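Local coordinates for protein acyl-homoserine-lactone synthase (Mesorhizobium sp. ORS 3359, PDB 6WNS) that catalyses formation of an acyl-homoserine lactone quorum-sensing signal, taking the acyl group from a coenzyme A-linked donor, at residues 24-29 against 44-49; 132-137 against 181-186; 154-159 against 187-192. All blocks are in the same frame, centred on the assembly; numbering follows the deposited sequence.

Interaction 1: 24-29 against 44-49; sequences RIRYDI and NIEIDA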
ATOM      1  N   ARG A  24      -7.905  14.072  -2.363  1.00 41.48           N
ATOM      2  CA  ARG A  24      -8.834  14.364  -3.498  1.00 42.51           C
ATOM      3  C   ARG A  24      -8.786  13.205  -4.471  1.00 41.79           C
ATOM      4  O   ARG A  24      -9.840  12.814  -4.988  1.00 43.10           O
ATOM      5  CB  ARG A  24      -8.453  15.694  -4.176  1.00 48.29           C
ATOM      6  CG  ARG A  24      -8.645  16.900  -3.260  1.00 51.91           C
ATOM      7  CD  ARG A  24      -8.854  18.256  -3.972  1.00 62.18           C
ATOM      8  NE  ARG A  24      -8.332  19.447  -3.293  1.00 70.13           N
ATOM      9  CZ  ARG A  24      -8.198  19.672  -1.966  1.00 86.40           C
ATOM     10  NH1 ARG A  24      -8.540  18.754  -1.067  1.00 96.74           N
ATOM     11  NH2 ARG A  24      -7.679  20.828  -1.539  1.00 90.36           N
ATOM     12  N   ILE A  25      -7.581  12.707  -4.767  1.00 43.88           N
ATOM     13  CA  ILE A  25      -7.367  11.536  -5.635  1.00 44.36           C
ATOM     14  C   ILE A  25      -8.113  10.321  -5.080  1.00 44.52           C
ATOM     15  O   ILE A  25      -8.758   9.563  -5.856  1.00 45.41           O
ATOM     16  CB  ILE A  25      -5.865  11.312  -5.838  1.00 48.99           C
ATOM     17  CG1 ILE A  25      -5.303  12.381  -6.774  1.00 51.63           C
ATOM     18  CG2 ILE A  25      -5.624   9.930  -6.364  1.00 52.01           C
ATOM     19  CD1 ILE A  25      -3.779  12.345  -6.907  1.00 57.00           C
ATOM     20  N   ARG A  26      -8.047  10.104  -3.785  1.00 41.50           N
ATOM     21  CA  ARG A  26      -8.811   8.984  -3.150  1.00 42.41           C
ATOM     22  C   ARG A  26     -10.309   9.128  -3.373  1.00 37.57           C
ATOM     23  O   ARG A  26     -11.041   8.100  -3.575  1.00 38.55           O
ATOM     24  CB  ARG A  26      -8.403   8.950  -1.672  1.00 41.02           C
ATOM     25  CG  ARG A  26      -7.037   8.288  -1.593  1.00 45.11           C
ATOM     26  CD  ARG A  26      -6.504   8.126  -0.233  1.00 42.50           C
ATOM     27  NE  ARG A  26      -7.469   7.450   0.642  1.00 41.56           N
ATOM     28  CZ  ARG A  26      -7.226   7.272   1.932  1.00 37.09           C
ATOM     29  NH1 ARG A  26      -6.007   7.435   2.391  1.00 37.60           N
ATOM     30  NH2 ARG A  26      -8.192   6.916   2.740  1.00 35.66           N
ATOM     31  N   TYR A  27     -10.806  10.353  -3.409  1.00 40.87           N
ATOM     32  CA  TYR A  27     -12.216  10.591  -3.788  1.00 40.98           C
ATOM     33  C   TYR A  27     -12.428  10.117  -5.229  1.00 44.78           C
ATOM     34  O   TYR A  27     -13.345   9.320  -5.454  1.00 46.38           O
ATOM     35  CB  TYR A  27     -12.603  12.052  -3.618  1.00 43.90           C
ATOM     36  CG  TYR A  27     -13.815  12.405  -4.393  1.00 46.16           C
ATOM     37  CD1 TYR A  27     -15.050  12.148  -3.840  1.00 49.52           C
ATOM     38  CD2 TYR A  27     -13.755  12.921  -5.685  1.00 54.21           C
ATOM     39  CE1 TYR A  27     -16.210  12.450  -4.506  1.00 51.82           C
ATOM     40  CE2 TYR A  27     -14.918  13.239  -6.376  1.00 53.80           C
ATOM     41  CZ  TYR A  27     -16.146  12.974  -5.786  1.00 58.82           C
ATOM     42  OH  TYR A  27     -17.347  13.253  -6.368  1.00 62.09           O
ATOM     43  N   ASP A  28     -11.540  10.490  -6.142  1.00 44.16           N
ATOM     44  CA  ASP A  28     -11.688  10.101  -7.580  1.00 48.58           C
ATOM     45  C   ASP A  28     -11.682   8.575  -7.715  1.00 47.29           C
ATOM     46  O   ASP A  28     -12.493   8.022  -8.494  1.00 52.27           O
ATOM     47  CB  ASP A  28     -10.611  10.731  -8.439  1.00 51.66           C
ATOM     48  CG  ASP A  28     -10.636  12.251  -8.468  1.00 55.19           C
ATOM     49  OD1 ASP A  28     -11.704  12.836  -8.355  1.00 55.50           O
ATOM     50  OD2 ASP A  28      -9.556  12.836  -8.557  1.00 65.48           O
ATOM     51  N   ILE A  29     -10.843   7.885  -6.970  1.00 46.68           N
ATOM     52  CA  ILE A  29     -10.585   6.440  -7.133  1.00 50.62           C
ATOM     53  C   ILE A  29     -11.634   5.644  -6.385  1.00 54.60           C
ATOM     54  O   ILE A  29     -12.170   4.676  -6.960  1.00 54.53           O
ATOM     55  CB  ILE A  29      -9.198   6.084  -6.604  1.00 55.78           C
ATOM     56  CG1 ILE A  29      -8.096   6.584  -7.524  1.00 59.40           C
ATOM     57  CG2 ILE A  29      -9.066   4.583  -6.326  1.00 62.35           C
ATOM     58  CD1 ILE A  29      -6.738   6.436  -6.878  1.00 64.25           C
ATOM     59  N   ASN A  44     -15.078  16.656  -1.451  1.00 39.28           N
ATOM     60  CA  ASN A  44     -14.573  15.663  -2.422  1.00 43.13           C
ATOM     61  C   ASN A  44     -13.244  15.141  -1.912  1.00 43.41           C
ATOM     62  O   ASN A  44     -12.241  15.267  -2.591  1.00 40.05           O
ATOM     63  CB  ASN A  44     -14.566  16.247  -3.851  1.00 50.34           C
ATOM     64  CG  ASN A  44     -15.949  16.305  -4.445  1.00 54.36           C
ATOM     65  OD1 ASN A  44     -16.884  15.917  -3.748  1.00 49.99           O
ATOM     66  ND2 ASN A  44     -16.108  16.817  -5.688  1.00 52.00           N
ATOM     67  N   ILE A  45     -13.258  14.419  -0.786  1.00 37.73           N
ATOM     68  CA  ILE A  45     -12.103  13.636  -0.323  1.00 36.62           C
ATOM     69  C   ILE A  45     -12.605  12.250   0.111  1.00 37.97           C
ATOM     70  O   ILE A  45     -13.799  12.074   0.300  1.00 38.01           O
ATOM     71  CB  ILE A  45     -11.354  14.311   0.837  1.00 37.92           C
ATOM     72  CG1 ILE A  45     -12.284  14.430   2.027  1.00 40.69           C
ATOM     73  CG2 ILE A  45     -10.760  15.657   0.467  1.00 41.25           C
ATOM     74  CD1 ILE A  45     -11.575  14.688   3.356  1.00 44.70           C
ATOM     75  N   GLU A  46     -11.695  11.311   0.148  1.00 36.37           N
ATOM     76  CA  GLU A  46     -11.979   9.988   0.787  1.00 34.08           C
ATOM     77  C   GLU A  46     -10.925   9.803   1.885  1.00 33.97           C
ATOM     78  O   GLU A  46      -9.709   9.940   1.649  1.00 37.17           O
ATOM     79  CB  GLU A  46     -12.087   8.897  -0.246  1.00 35.96           C
ATOM     80  CG  GLU A  46     -12.523   7.537   0.327  1.00 35.33           C
ATOM     81  CD  GLU A  46     -11.417   6.742   1.014  1.00 40.19           C
ATOM     82  OE1 GLU A  46     -10.263   6.784   0.545  1.00 41.33           O
ATOM     83  OE2 GLU A  46     -11.775   5.990   1.995  1.00 40.92           O
ATOM     84  N   ILE A  47     -11.405   9.390   3.061  1.00 35.04           N
ATOM     85  CA  ILE A  47     -10.574   9.295   4.259  1.00 35.01           C
ATOM     86  C   ILE A  47     -11.249   8.274   5.179  1.00 36.56           C
ATOM     87  O   ILE A  47     -12.464   8.247   5.272  1.00 33.04           O
ATOM     88  CB  ILE A  47     -10.336  10.702   4.871  1.00 36.18           C
ATOM     89  CG1 ILE A  47      -9.321  10.677   6.004  1.00 37.24           C
ATOM     90  CG2 ILE A  47     -11.640  11.291   5.353  1.00 36.45           C
ATOM     91  CD1 ILE A  47      -8.927  12.092   6.513  1.00 41.93           C
ATOM     92  N   ASP A  48     -10.443   7.465   5.852  1.00 33.94           N
ATOM     93  CA  ASP A  48     -10.982   6.398   6.706  1.00 36.48           C
ATOM     94  C   ASP A  48     -10.364   6.475   8.100  1.00 38.58           C
ATOM     95  O   ASP A  48      -9.597   7.418   8.447  1.00 33.54           O
ATOM     96  CB  ASP A  48     -10.850   5.037   6.025  1.00 36.63           C
ATOM     97  CG  ASP A  48      -9.455   4.453   6.032  1.00 35.18           C
ATOM     98  OD1 ASP A  48      -8.580   5.055   6.701  1.00 36.32           O
ATOM     99  OD2 ASP A  48      -9.258   3.475   5.262  1.00 37.79           O
ATOM    100  N   ALA A  49     -10.747   5.526   8.946  1.00 35.84           N
ATOM    101  CA  ALA A  49     -10.338   5.552  10.368  1.00 37.43           C
ATOM    102  C   ALA A  49      -8.824   5.434  10.504  1.00 37.30           C
ATOM    103  O   ALA A  49      -8.310   5.697  11.595  1.00 36.72           O
ATOM    104  CB  ALA A  49     -11.057   4.413  11.061  1.00 41.60           C
TER
HETATM  105  O   HOH W   1     -18.291  15.504  -7.920  1.00 72.55           O
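Arg26 and Glu46 meet in a salt bridge that rests on one oxygen: the arginine comes side-on and puts both NE (2.9 Å) and NH2 (3.0 Å) on Glu46 OE1. The oxygen lies almost in the guanidinium plane, while the carboxylate plane is turned 36° from it. A second contact, nearer the solvent, lies one residue along the helix. The Asn44 amide stacks on one face of the Tyr27 ring, the two planes only 7° apart. Asn44 CB sits over the ring centre in a CH-pi contact of 3.8 Å to the centroid, and CG lies nearest CZ. Tyr27 CG is anti to its backbone N (chi1 161°), which brings CG toward the Asn44 backbone. Asn44 O, 3.4 Å from Tyr27 CB, is buried here and has no polar partner in the model. A water on Tyr27 OH also takes a weak, long bond from Asn44 ND2. In the next shell Arg26 NH2 pairs with Asp51, Glu46 OE1 is shared with Arg105, and Asp48 is tied to Arg72, Arg105 and the amide of Phe50. This lattice of alternating acids and arginines, pinning a long loop to helix 16-31, is consistent with the N-terminal charged cluster of LuxI-type synthases.

Interaction 2: 132-137 against 181-186; sequences TAQSLG and VTPEAI
Just behind Ala133 and Gln134, the residues that meet the other segment, Thr132 O takes two donors at the end of helix 121-135. Ser135 OG reaches it at 2.6 Å, tilted 21° from the carbonyl plane, and Leu136 N adds a weak bond. Gly137 then closes the helix in a Schellman motif, its positive phi (73°) a conformation that favours glycine. The helix ending here is the crossover of a beta-alpha-beta unit, linking the parallel neighbours 100-108 and 140-146 in the mixed sheet of a fold related to the acetyltransferases. Against its last turn comes the start of helix 183-192, where Thr182 is the N-cap and its OG1 takes a weak, long bond from Ala185 N. The buried half of the contact is apolar. Ala133 CB lies 4.0 Å from Val181 CG2 and as far from CG1, and both residues also rest on Ile141 of strand 140-146. Val181 CG1 comes up to Gln134 N as well, at 3.8 Å. The outer half belongs to the exposed Gln134. Its CG is anti to the backbone N (chi1 -177°) and the chain then bends at chi2, carrying the amide over to the second helix. There the Gln134 and Pro183 side chains cross at about a right angle, with Gln134 OE1 3.9 Å from Pro183 CG. The same Gln134 OE1 lies 3.4 Å from the methyl carbon Ile186 CD1.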
ATOM      1  N   THR A 132      11.083   1.485   1.152  1.00 75.34           N
ATOM      2  CA  THR A 132      10.682   2.332   2.298  1.00 72.88           C
ATOM      3  C   THR A 132      10.587   1.450   3.535  1.00 70.95           C
ATOM      4  O   THR A 132      11.166   1.882   4.619  1.00 76.07           O
ATOM      5  CB  THR A 132       9.404   3.081   1.974  1.00 69.22           C
ATOM      6  OG1 THR A 132       9.659   3.726   0.722  1.00 70.60           O
ATOM      7  CG2 THR A 132       9.012   4.056   3.060  1.00 70.46           C
ATOM      8  N   ALA A 133      10.005   0.221   3.380  1.00 68.28           N
ATOM      9  CA  ALA A 133       9.820  -0.636   4.572  1.00 72.99           C
ATOM     10  C   ALA A 133      11.214  -1.060   5.091  1.00 77.92           C
ATOM     11  O   ALA A 133      11.421  -1.049   6.331  1.00 81.43           O
ATOM     12  CB  ALA A 133       8.945  -1.814   4.234  1.00 71.25           C
ATOM     13  N   GLN A 134      12.129  -1.358   4.159  1.00 78.49           N
ATOM     14  CA  GLN A 134      13.539  -1.720   4.442  1.00 85.98           C
ATOM     15  C   GLN A 134      14.140  -0.621   5.303  1.00 87.11           C
ATOM     16  O   GLN A 134      14.629  -0.913   6.403  1.00 92.72           O
ATOM     17  CB  GLN A 134      14.348  -1.807   3.147  1.00 89.04           C
ATOM     18  CG  GLN A 134      15.810  -2.241   3.368  1.00 96.71           C
ATOM     19  CD  GLN A 134      16.058  -3.738   2.962  1.00101.84           C
ATOM     20  OE1 GLN A 134      16.555  -3.989   1.857  1.00104.80           O
ATOM     21  NE2 GLN A 134      15.912  -4.666   3.994  1.00107.74           N
ATOM     22  N   SER A 135      14.095   0.597   4.779  1.00 88.32           N
ATOM     23  CA  SER A 135      14.731   1.786   5.381  1.00 89.71           C
ATOM     24  C   SER A 135      14.209   1.980   6.807  1.00 88.14           C
ATOM     25  O   SER A 135      14.976   2.482   7.590  1.00 89.55           O
ATOM     26  CB  SER A 135      14.540   3.019   4.548  1.00 87.83           C
ATOM     27  OG  SER A 135      13.217   3.532   4.665  1.00 84.70           O
ATOM     28  N   LEU A 136      12.987   1.568   7.153  1.00 83.48           N
ATOM     29  CA  LEU A 136      12.392   1.857   8.496  1.00 81.96           C
ATOM     30  C   LEU A 136      12.537   0.676   9.502  1.00 80.08           C
ATOM     31  O   LEU A 136      11.891   0.772  10.636  1.00 85.12           O
ATOM     32  CB  LEU A 136      10.914   2.209   8.268  1.00 76.02           C
ATOM     33  CG  LEU A 136      10.653   3.536   7.550  1.00 76.90           C
ATOM     34  CD1 LEU A 136       9.155   3.751   7.324  1.00 71.97           C
ATOM     35  CD2 LEU A 136      11.238   4.725   8.300  1.00 80.16           C
ATOM     36  N   GLY A 137      13.121  -0.456   8.989  1.00 83.18           N
ATOM     37  CA  GLY A 137      13.247  -1.719   9.753  1.00 85.64           C
ATOM     38  C   GLY A 137      11.925  -2.463   9.909  1.00 83.86           C
ATOM     39  O   GLY A 137      11.746  -3.331  10.861  1.00 81.07           O
ATOM     40  N   VAL A 181       9.961  -8.566   3.588  1.00 84.39           N
ATOM     41  CA  VAL A 181      10.719  -7.402   3.034  1.00 85.17           C
ATOM     42  C   VAL A 181      12.186  -7.838   2.948  1.00 91.83           C
ATOM     43  O   VAL A 181      12.883  -7.723   3.941  1.00 96.36           O
ATOM     44  CB  VAL A 181      10.530  -6.134   3.895  1.00 80.69           C
ATOM     45  CG1 VAL A 181      11.259  -4.941   3.307  1.00 81.19           C
ATOM     46  CG2 VAL A 181       9.062  -5.785   4.116  1.00 75.52           C
ATOM     47  N   THR A 182      12.596  -8.387   1.805  1.00 97.68           N
ATOM     48  CA  THR A 182      13.932  -8.987   1.597  1.00 99.79           C
ATOM     49  C   THR A 182      14.672  -8.195   0.502  1.00103.45           C
ATOM     50  O   THR A 182      14.032  -7.670  -0.485  1.00 98.47           O
ATOM     51  CB  THR A 182      13.793 -10.506   1.398  1.00101.71           C
ATOM     52  OG1 THR A 182      13.090 -10.879   0.197  1.00100.18           O
ATOM     53  CG2 THR A 182      13.089 -11.145   2.577  1.00 99.25           C
ATOM     54  N   PRO A 183      16.017  -8.021   0.673  1.00109.08           N
ATOM     55  CA  PRO A 183      16.877  -7.403  -0.345  1.00109.24           C
ATOM     56  C   PRO A 183      16.679  -7.956  -1.835  1.00110.45           C
ATOM     57  O   PRO A 183      17.013  -7.257  -2.846  1.00116.79           O
ATOM     58  CB  PRO A 183      18.275  -7.705   0.226  1.00115.13           C
ATOM     59  CG  PRO A 183      18.075  -7.555   1.710  1.00114.09           C
ATOM     60  CD  PRO A 183      16.744  -8.242   1.944  1.00110.94           C
ATOM     61  N   GLU A 184      16.191  -9.254  -1.800  1.00108.93           N
ATOM     62  CA  GLU A 184      16.093 -10.124  -3.004  1.00114.22           C
ATOM     63  C   GLU A 184      14.804  -9.713  -3.704  1.00110.46           C
ATOM     64  O   GLU A 184      14.863  -9.345  -4.926  1.00108.64           O
ATOM     65  CB  GLU A 184      16.154 -11.642  -2.706  1.00124.26           C
ATOM     66  CG  GLU A 184      15.873 -12.084  -1.257  1.00126.46           C
ATOM     67  CD  GLU A 184      17.062 -12.139  -0.285  1.00125.08           C
ATOM     68  OE1 GLU A 184      17.194 -11.224   0.567  1.00119.23           O
ATOM     69  OE2 GLU A 184      17.817 -13.118  -0.339  1.00133.63           O
ATOM     70  N   ALA A 185      13.708  -9.715  -2.934  1.00104.54           N
ATOM     71  CA  ALA A 185      12.369  -9.287  -3.392  1.00 98.25           C
ATOM     72  C   ALA A 185      12.607  -7.968  -4.162  1.00 98.21           C
ATOM     73  O   ALA A 185      12.269  -7.858  -5.462  1.00107.74           O
ATOM     74  CB  ALA A 185      11.439  -9.201  -2.197  1.00 92.16           C
ATOM     75  N   ILE A 186      13.365  -7.055  -3.506  1.00 97.45           N
ATOM     76  CA  ILE A 186      13.647  -5.714  -4.085  1.00 95.95           C
ATOM     77  C   ILE A 186      14.323  -5.863  -5.454  1.00100.27           C
ATOM     78  O   ILE A 186      13.856  -5.227  -6.430  1.00 98.24           O
ATOM     79  CB  ILE A 186      14.449  -4.863  -3.091  1.00 98.04           C
ATOM     80  CG1 ILE A 186      13.554  -4.443  -1.915  1.00 95.80           C
ATOM     81  CG2 ILE A 186      15.030  -3.651  -3.795  1.00 99.62           C
ATOM     82  CD1 ILE A 186      14.252  -4.493  -0.561  1.00100.12           C
TER

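Interaction 3: 154-159 against 187-192; sequences RALGWT and EQTRRA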
ATOM      1  N   ARG A 154       4.486 -13.328  -6.251  1.00 85.02           N
ATOM      2  CA  ARG A 154       5.439 -14.480  -6.266  1.00 89.55           C
ATOM      3  C   ARG A 154       6.117 -14.601  -7.636  1.00 90.23           C
ATOM      4  O   ARG A 154       7.049 -15.344  -7.670  1.00102.33           O
ATOM      5  CB  ARG A 154       4.809 -15.800  -5.787  1.00 88.81           C
ATOM      6  CG  ARG A 154       4.753 -15.886  -4.259  1.00 88.22           C
ATOM      7  CD  ARG A 154       4.615 -17.262  -3.638  1.00 94.02           C
ATOM      8  NE  ARG A 154       3.231 -17.627  -3.513  1.00 93.15           N
ATOM      9  CZ  ARG A 154       2.545 -17.856  -2.401  1.00 92.90           C
ATOM     10  NH1 ARG A 154       3.088 -17.780  -1.210  1.00 91.51           N
ATOM     11  NH2 ARG A 154       1.250 -18.117  -2.507  1.00 95.39           N
ATOM     12  N   ALA A 155       5.749 -13.835  -8.677  1.00 91.75           N
ATOM     13  CA  ALA A 155       6.432 -13.758 -10.003  1.00 95.72           C
ATOM     14  C   ALA A 155       7.514 -12.665 -10.008  1.00 96.40           C
ATOM     15  O   ALA A 155       8.458 -12.775 -10.829  1.00 96.24           O
ATOM     16  CB  ALA A 155       5.444 -13.515 -11.131  1.00 94.98           C
ATOM     17  N   LEU A 156       7.363 -11.637  -9.157  1.00 97.04           N
ATOM     18  CA  LEU A 156       8.300 -10.476  -9.023  1.00100.75           C
ATOM     19  C   LEU A 156       9.484 -10.783  -8.051  1.00103.22           C
ATOM     20  O   LEU A 156      10.385  -9.885  -7.901  1.00103.85           O
ATOM     21  CB  LEU A 156       7.512  -9.249  -8.548  1.00 96.99           C
ATOM     22  CG  LEU A 156       6.928  -8.345  -9.638  1.00 96.89           C
ATOM     23  CD1 LEU A 156       5.993  -9.115 -10.543  1.00 98.99           C
ATOM     24  CD2 LEU A 156       6.179  -7.170  -8.995  1.00 94.52           C
ATOM     25  N   GLY A 157       9.427 -11.908  -7.306  1.00 99.90           N
ATOM     26  CA  GLY A 157      10.464 -12.360  -6.352  1.00107.20           C
ATOM     27  C   GLY A 157       9.972 -12.418  -4.911  1.00100.98           C
ATOM     28  O   GLY A 157      10.771 -12.783  -4.042  1.00101.58           O
ATOM     29  N   TRP A 158       8.702 -12.132  -4.632  1.00 88.57           N
ATOM     30  CA  TRP A 158       8.270 -11.925  -3.221  1.00 88.28           C
ATOM     31  C   TRP A 158       8.010 -13.281  -2.552  1.00 90.44           C
ATOM     32  O   TRP A 158       7.373 -14.229  -3.220  1.00 97.60           O
ATOM     33  CB  TRP A 158       7.046 -11.016  -3.117  1.00 81.98           C
ATOM     34  CG  TRP A 158       7.254  -9.642  -3.654  1.00 78.26           C
ATOM     35  CD1 TRP A 158       8.118  -9.243  -4.629  1.00 82.01           C
ATOM     36  CD2 TRP A 158       6.463  -8.494  -3.312  1.00 75.19           C
ATOM     37  NE1 TRP A 158       7.939  -7.913  -4.888  1.00 80.78           N
ATOM     38  CE2 TRP A 158       6.949  -7.418  -4.076  1.00 75.85           C
ATOM     39  CE3 TRP A 158       5.452  -8.257  -2.381  1.00 72.24           C
ATOM     40  CZ2 TRP A 158       6.436  -6.130  -3.952  1.00 70.59           C
ATOM     41  CZ3 TRP A 158       4.907  -6.992  -2.286  1.00 71.69           C
ATOM     42  CH2 TRP A 158       5.413  -5.939  -3.052  1.00 70.97           C
ATOM     43  N   THR A 159       8.536 -13.400  -1.298  1.00 91.60           N
ATOM     44  CA  THR A 159       8.250 -14.605  -0.487  1.00 95.18           C
ATOM     45  C   THR A 159       7.136 -14.109   0.456  1.00 90.11           C
ATOM     46  O   THR A 159       7.265 -12.939   1.043  1.00 90.27           O
ATOM     47  CB  THR A 159       9.547 -15.262   0.045  1.00 98.30           C
ATOM     48  OG1 THR A 159       9.674 -14.874   1.411  1.00105.20           O
ATOM     49  CG2 THR A 159      10.819 -14.885  -0.703  1.00 96.91           C
ATOM     50  N   GLU A 187      15.381  -6.670  -5.531  1.00103.09           N
ATOM     51  CA  GLU A 187      16.222  -6.769  -6.745  1.00109.73           C
ATOM     52  C   GLU A 187      15.395  -7.260  -7.948  1.00109.09           C
ATOM     53  O   GLU A 187      15.436  -6.584  -9.072  1.00114.38           O
ATOM     54  CB  GLU A 187      17.404  -7.713  -6.496  1.00118.21           C
ATOM     55  CG  GLU A 187      18.686  -6.955  -6.324  1.00122.89           C
ATOM     56  CD  GLU A 187      18.784  -5.857  -7.355  1.00123.28           C
ATOM     57  OE1 GLU A 187      18.701  -4.600  -6.869  1.00122.86           O
ATOM     58  OE2 GLU A 187      18.877  -6.268  -8.645  1.00126.75           O
ATOM     59  N   GLN A 188      14.704  -8.392  -7.743  1.00106.90           N
ATOM     60  CA  GLN A 188      13.943  -9.110  -8.803  1.00111.55           C
ATOM     61  C   GLN A 188      12.850  -8.145  -9.323  1.00104.85           C
ATOM     62  O   GLN A 188      12.566  -8.121 -10.553  1.00106.50           O
ATOM     63  CB  GLN A 188      13.374 -10.421  -8.227  1.00115.21           C
ATOM     64  CG  GLN A 188      13.845 -11.704  -8.921  1.00124.30           C
ATOM     65  CD  GLN A 188      13.648 -11.732 -10.420  1.00128.58           C
ATOM     66  OE1 GLN A 188      14.629 -11.328 -11.205  1.00138.40           O
ATOM     67  NE2 GLN A 188      12.444 -12.310 -10.846  1.00123.83           N
ATOM     68  N   THR A 189      12.325  -7.305  -8.445  1.00 97.12           N
ATOM     69  CA  THR A 189      11.192  -6.387  -8.778  1.00 94.44           C
ATOM     70  C   THR A 189      11.698  -5.361  -9.817  1.00 97.59           C
ATOM     71  O   THR A 189      11.103  -5.271 -10.994  1.00100.49           O
ATOM     72  CB  THR A 189      10.602  -5.705  -7.533  1.00 89.36           C
ATOM     73  OG1 THR A 189       9.962  -6.696  -6.624  1.00 87.62           O
ATOM     74  CG2 THR A 189       9.565  -4.652  -7.908  1.00 82.55           C
ATOM     75  N   ARG A 190      12.737  -4.587  -9.393  1.00101.40           N
ATOM     76  CA  ARG A 190      13.540  -3.719 -10.305  1.00104.25           C
ATOM     77  C   ARG A 190      13.824  -4.409 -11.661  1.00107.86           C
ATOM     78  O   ARG A 190      13.822  -3.632 -12.726  1.00111.00           O
ATOM     79  CB  ARG A 190      14.882  -3.304  -9.688  1.00106.64           C
ATOM     80  CG  ARG A 190      14.800  -2.035  -8.851  1.00101.62           C
ATOM     81  CD  ARG A 190      16.172  -1.461  -8.511  1.00102.18           C
ATOM     82  NE  ARG A 190      16.052  -0.477  -7.442  1.00 99.08           N
ATOM     83  CZ  ARG A 190      16.503   0.780  -7.481  1.00 98.67           C
ATOM     84  NH1 ARG A 190      17.207   1.261  -8.534  1.00100.50           N
ATOM     85  NH2 ARG A 190      16.249   1.569  -6.446  1.00 96.38           N
ATOM     86  N   ARG A 191      14.144  -5.757 -11.612  1.00109.11           N
ATOM     87  CA  ARG A 191      14.557  -6.510 -12.826  1.00115.00           C
ATOM     88  C   ARG A 191      13.325  -6.752 -13.683  1.00112.58           C
ATOM     89  O   ARG A 191      13.400  -6.571 -14.977  1.00114.40           O
ATOM     90  CB  ARG A 191      15.154  -7.894 -12.551  1.00120.83           C
ATOM     91  CG  ARG A 191      15.445  -8.661 -13.833  1.00125.88           C
ATOM     92  CD  ARG A 191      16.832  -9.259 -13.857  1.00136.28           C
ATOM     93  NE  ARG A 191      17.858  -8.290 -13.472  1.00139.26           N
ATOM     94  CZ  ARG A 191      18.666  -7.635 -14.308  1.00143.10           C
ATOM     95  NH1 ARG A 191      18.573  -7.801 -15.620  1.00144.67           N
ATOM     96  NH2 ARG A 191      19.565  -6.799 -13.815  1.00145.50           N
ATOM     97  N   ALA A 192      12.204  -7.105 -12.965  1.00108.94           N
ATOM     98  CA  ALA A 192      10.939  -7.402 -13.671  1.00104.16           C
ATOM     99  C   ALA A 192      10.519  -6.141 -14.448  1.00102.24           C
ATOM    100  O   ALA A 192      10.068  -6.286 -15.682  1.00106.38           O
ATOM    101  CB  ALA A 192       9.910  -7.869 -12.689  1.00 99.86           C
TER
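Trp158 gives the indole N-H to Thr189: NE1 reaches OG1 at 2.9 Å with an N-H...O angle of 160°, and the oxygen lies only 8° out of the ring plane, at the rim of the indole. Thr189 OG1 stands beside its own backbone N (chi1 -65°) and also bonds to Ala185 O one helical turn back, so the hydroxyl oxygen has two partners, the indole N-H and the Ala185 carbonyl. Packing is just as close next to it. Leu156 O is pressed to 3.1 Å from Gln188 CB, and Gly157 CA lies 4.0 Å from that same CB. Gly157 has positive phi, and a side chain there would collide with Gln188 as well as with the preceding carbonyl. The solvent side is slacker. Gln188 NE2 stays 4.0 Å from Ala155 O without bonding to it, and the exposed Ala192 CB comes no nearer than 4.3 Å to Leu156 CG. A leucine in place of Trp158 would probably leave Thr189 OG1 without its indole donor and open a gap against Leu130 and Ile179. The bend 156-158, which follows helix 149-155, packs against helix 183-192. Beneath it, Leu156 rests on Leu126 and Trp158 on Leu130 of helix 121-135, while the Trp158 side chain also touches Ile179 of strand 174-180.

From the N terminus, interaction 1 comes first and is the most local: it closes a loop of 14 intervening residues, the first two still in helix 16-31, and is complete before the other two begin. They lie on the opposite side of the chain's centre, with the centre of interaction 1 about 28 Å from that of interaction 2 and about 30 Å from that of interaction 3. Interactions 2 and 3 cross: 154-159 falls between 132-137 and 181-186, and 187-192 follows 181-186, so the segments alternate. Helix 183-192, common to both, is fixed at its start to the end of helix 121-135 and further on to the turn after helix 149-155. Ala185 joins the two contacts, its CB 4.1 Å from Trp158 CD1.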